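Local coordinates for protein signal peptidase I (Enterococcus faecalis, PDB 4ME8) that probably cleaves hydrophobic N-terminal signal or leader sequences from secreted proteins, acting as a serine-type endopeptidase, at residues F35-P38 with R39-Q42; T96-A99 with T100-L103. All coordinates share one frame; numbering follows the deposited sequence.

Contact 1: residues F35-P38 with R39-Q42; sequences FPSP and RNGQ
Ser37 and Gln42 are the residues at which a β-hairpin closes around the four-residue loop Pro38-Gly41. Two backbone bonds form the frame. Ser37 N donates to Gln42 O at 2.9 Å, coming in from above the carbonyl plane, and Gly41 N returns a bond to Ser37 O at 2.8 Å. The second links residues four apart in sequence and makes Ser37-Gly41 a five-residue α-turn. Pro38 suits the first loop position, its ring holding phi near the -60° the turn needs, while Gly41 takes a positive phi of 75°, which glycine adopts with little strain.

Two side chains accept backbone N-H groups within the bend. With chi1 at 171°, the hydroxyl of Ser37 swings beside its own carbonyl carbon and faces the next peptides; there Ser37 OG accepts Arg39 N at 3.1 Å, an ST turn. Asn40 OD1 bends back over the loop to receive a weak bond from Gln42 N at 3.4 Å, an Asx turn, and touches Ser37 CB at 3.2 Å.

Van der Waals contact is modest. Pro36 CB rests on Gly41 O at 3.7 Å, and Arg39 CB lies against Ser37 OG at 3.5 Å.

The charged end of Arg39 leads out of the loop to a salt bridge with Asp121. Phe126 of helix 123-126 packs against Phe35, Ser37, Pro38 and Arg39, while Phe35, backbone-bonded to Val44 of the hairpin's other arm, strand 43-50, also lies beside Val129 of strand 129-130 and the predicted active-site Lys46.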
loop_
_atom_site.group_PDB
_atom_site.type_symbol
_atom_site.label_atom_id
_atom_site.label_comp_id
_atom_site.label_asym_id
_atom_site.label_seq_id
_atom_site.Cartn_x
_atom_site.Cartn_y
_atom_site.Cartn_z
ATOM N N PHE A 35 11.836 3.580 3.652
ATOM C CA PHE A 35 11.539 3.981 5.034
ATOM C C PHE A 35 11.869 2.846 6.012
ATOM O O PHE A 35 11.870 1.680 5.618
ATOM C CB PHE A 35 10.058 4.326 5.169
ATOM C CG PHE A 35 9.140 3.221 4.722
ATOM C CD1 PHE A 35 8.727 3.140 3.405
ATOM C CD2 PHE A 35 8.702 2.256 5.619
ATOM C CE1 PHE A 35 7.899 2.121 2.990
ATOM C CE2 PHE A 35 7.873 1.235 5.207
ATOM C CZ PHE A 35 7.470 1.167 3.892
ATOM N N PRO A 36 12.130 3.177 7.291
ATOM C CA PRO A 36 12.321 2.105 8.260
ATOM C C PRO A 36 11.000 1.392 8.529
ATOM O O PRO A 36 9.979 2.054 8.744
ATOM C CB PRO A 36 12.810 2.837 9.521
ATOM C CG PRO A 36 13.108 4.235 9.106
ATOM C CD PRO A 36 12.237 4.500 7.926
ATOM N N SER A 37 11.018 0.061 8.498
ATOM C CA SER A 37 9.803 -0.726 8.734
ATOM C C SER A 37 9.204 -0.409 10.104
ATOM O O SER A 37 9.925 -0.374 11.086
ATOM C CB SER A 37 10.071 -2.230 8.648
ATOM O OG SER A 37 8.924 -2.960 9.089
ATOM N N PRO A 38 7.882 -0.162 10.158
ATOM C CA PRO A 38 7.185 0.042 11.432
ATOM C C PRO A 38 7.280 -1.153 12.365
ATOM O O PRO A 38 7.125 -0.996 13.578
ATOM C CB PRO A 38 5.733 0.260 11.009
ATOM C CG PRO A 38 5.819 0.807 9.633
ATOM C CD PRO A 38 7.020 0.164 9.005
ATOM N N ARG A 39 7.526 -2.334 11.802
ATOM C CA ARG A 39 7.713 -3.537 12.600
ATOM C C ARG A 39 9.040 -3.529 13.349
ATOM O O ARG A 39 9.054 -3.540 14.574
ATOM C CB ARG A 39 7.608 -4.800 11.734
ATOM C CG ARG A 39 7.198 -6.015 12.550
ATOM C CD ARG A 39 6.935 -7.239 11.693
ATOM N NE ARG A 39 5.739 -7.128 10.853
ATOM C CZ ARG A 39 4.485 -7.265 11.286
ATOM N NH1 ARG A 39 4.216 -7.473 12.568
ATOM N NH2 ARG A 39 3.478 -7.167 10.426
ATOM N N ASN A 40 10.147 -3.495 12.615
ATOM C CA ASN A 40 11.469 -3.719 13.212
ATOM C C ASN A 40 12.532 -2.655 12.904
ATOM O O ASN A 40 13.699 -2.823 13.272
ATOM C CB ASN A 40 11.983 -5.093 12.781
ATOM C CG ASN A 40 12.114 -5.223 11.271
ATOM O OD1 ASN A 40 11.596 -4.405 10.508
ATOM N ND2 ASN A 40 12.811 -6.262 10.833
ATOM N N GLY A 41 12.142 -1.571 12.239
ATOM C CA GLY A 41 13.082 -0.504 11.875
ATOM C C GLY A 41 14.039 -0.803 10.718
ATOM O O GLY A 41 14.938 -0.006 10.443
ATOM N N GLN A 42 13.855 -1.936 10.037
ATOM C CA GLN A 42 14.727 -2.318 8.917
ATOM C C GLN A 42 14.339 -1.536 7.682
ATOM O O GLN A 42 13.165 -1.466 7.338
ATOM C CB GLN A 42 14.609 -3.814 8.605
ATOM C CG GLN A 42 15.155 -4.722 9.694
ATOM C CD GLN A 42 16.663 -4.657 9.824
ATOM O OE1 GLN A 42 17.379 -4.531 8.826
ATOM N NE2 GLN A 42 17.159 -4.750 11.060
#

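Contact 2: residues T96-A99 with T100-L103; sequences TLEA and TQSL. With EDO (1,2-ethanediol), chain C.
Leu97 O is gripped by two backbone N-H groups, Thr100 N at 3.1 Å and Gln101 N at 2.9 Å. The first bond closes a type I β-turn with Glu98 and Ala99 at its corners; the second widens it into an α-turn. The donors divide the oxygen between them: Gln101 N comes almost straight on, at a C=O...N angle of 170°, and Thr100 N sits well above the carbonyl plane.

Gln101 leaves the turn with a positive phi, and its extended side chain runs back across the bend. Gln101 NE2 reaches Glu98 O at 3.2 Å, in the carbonyl plane and on a lone pair, so a long amide serves as a tie over the corner. Thr100 turns OG1 inward, between its backbone N and carbonyl carbon (chi1 55°), against Leu97 CB at 3.3 Å; that hydroxyl is hydrogen-bonded to Leu94 O. The buried Leu97 is aptly apolar, for it packs with Thr100 on Phe111 of strand 109-113. Glu98, by contrast, points its carboxylate outward from an exposed corner.

A 1,2-ethanediol, probably from the crystallisation liquor, spans to Arg124 O and takes its bond here from Ala99 N, 3.2 Å from its O2.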
loop_
_atom_site.group_PDB
_atom_site.type_symbol
_atom_site.label_atom_id
_atom_site.label_comp_id
_atom_site.label_asym_id
_atom_site.label_seq_id
_atom_site.Cartn_x
_atom_site.Cartn_y
_atom_site.Cartn_z
ATOM N N THR A 96 -11.220 -3.185 7.816
ATOM C CA THR A 96 -11.099 -4.656 7.869
ATOM C C THR A 96 -9.768 -5.111 8.473
ATOM O O THR A 96 -9.679 -6.198 9.042
ATOM C CB THR A 96 -11.242 -5.273 6.453
ATOM O OG1 THR A 96 -12.618 -5.232 6.058
ATOM C CG2 THR A 96 -10.768 -6.732 6.384
ATOM N N LEU A 97 -8.738 -4.285 8.335
ATOM C CA LEU A 97 -7.403 -4.690 8.716
ATOM C C LEU A 97 -7.167 -4.442 10.189
ATOM O O LEU A 97 -7.324 -3.315 10.667
ATOM C CB LEU A 97 -6.363 -3.939 7.895
ATOM C CG LEU A 97 -6.385 -4.164 6.386
ATOM C CD1 LEU A 97 -5.517 -3.104 5.720
ATOM C CD2 LEU A 97 -5.919 -5.569 6.030
ATOM N N GLU A 98 -6.809 -5.518 10.890
ATOM C CA GLU A 98 -6.359 -5.479 12.278
ATOM C C GLU A 98 -5.278 -4.404 12.452
ATOM O O GLU A 98 -5.325 -3.614 13.388
ATOM C CB GLU A 98 -5.837 -6.880 12.669
ATOM C CG GLU A 98 -5.223 -7.031 14.060
ATOM C CD GLU A 98 -4.866 -8.483 14.425
ATOM O OE1 GLU A 98 -4.686 -9.331 13.519
ATOM O OE2 GLU A 98 -4.753 -8.784 15.635
ATOM N N ALA A 99 -4.331 -4.356 11.522
ATOM C CA ALA A 99 -3.220 -3.408 11.604
ATOM C C ALA A 99 -3.586 -1.909 11.424
ATOM O O ALA A 99 -2.785 -1.038 11.787
ATOM C CB ALA A 99 -2.133 -3.808 10.614
ATOM N N THR A 100 -4.760 -1.598 10.864
ATOM C CA THR A 100 -5.160 -0.191 10.671
ATOM C C THR A 100 -6.392 0.231 11.469
ATOM O O THR A 100 -6.341 1.252 12.151
ATOM C CB THR A 100 -5.396 0.160 9.187
ATOM O OG1 THR A 100 -6.352 -0.741 8.614
ATOM C CG2 THR A 100 -4.078 0.106 8.405
ATOM N N GLN A 101 -7.483 -0.535 11.361
ATOM C CA GLN A 101 -8.775 -0.229 12.025
ATOM C C GLN A 101 -9.130 1.254 12.017
ATOM O O GLN A 101 -9.154 1.908 13.065
ATOM C CB GLN A 101 -8.779 -0.746 13.459
ATOM C CG GLN A 101 -8.758 -2.255 13.544
ATOM C CD GLN A 101 -8.811 -2.752 14.968
ATOM O OE1 GLN A 101 -9.620 -2.291 15.781
ATOM N NE2 GLN A 101 -7.946 -3.702 15.280
ATOM N N SER A 102 -9.425 1.763 10.826
ATOM C CA SER A 102 -9.534 3.196 10.596
ATOM C C SER A 102 -10.345 3.449 9.321
ATOM O O SER A 102 -10.275 2.658 8.386
ATOM C CB SER A 102 -8.115 3.775 10.473
ATOM O OG SER A 102 -8.110 5.078 9.916
ATOM N N LEU A 103 -11.119 4.531 9.281
ATOM C CA LEU A 103 -11.879 4.871 8.075
ATOM C C LEU A 103 -10.928 5.332 6.982
ATOM O O LEU A 103 -11.028 4.898 5.833
ATOM C CB LEU A 103 -12.906 5.968 8.357
HETATM C C1 EDO C . -5.509 -8.548 8.535
HETATM O O1 EDO C . -5.318 -9.351 7.355
HETATM C C2 EDO C . -4.186 -8.343 9.278
HETATM O O2 EDO C . -3.983 -6.956 9.614
#

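Overall arrangement
From the first modelled residues the chain enters strand 32-36, and contact 1 closes the tight reversal that sends it back as strand 43-50 within the five-stranded sheet. It then builds the four-stranded sheet, ending with strand 92-93. Contact 2 bends the following connection, which returns to the first sheet as strand 109-113, the neighbour of strand 43-50. The two loops are in series, neither nesting nor crossing, with centres about 19 Å apart and nearest atoms about 7 Å apart. Helix 123-126 lies near both: Phe126 packs on contact 1, while Arg124 shares the bound ethanediol with contact 2.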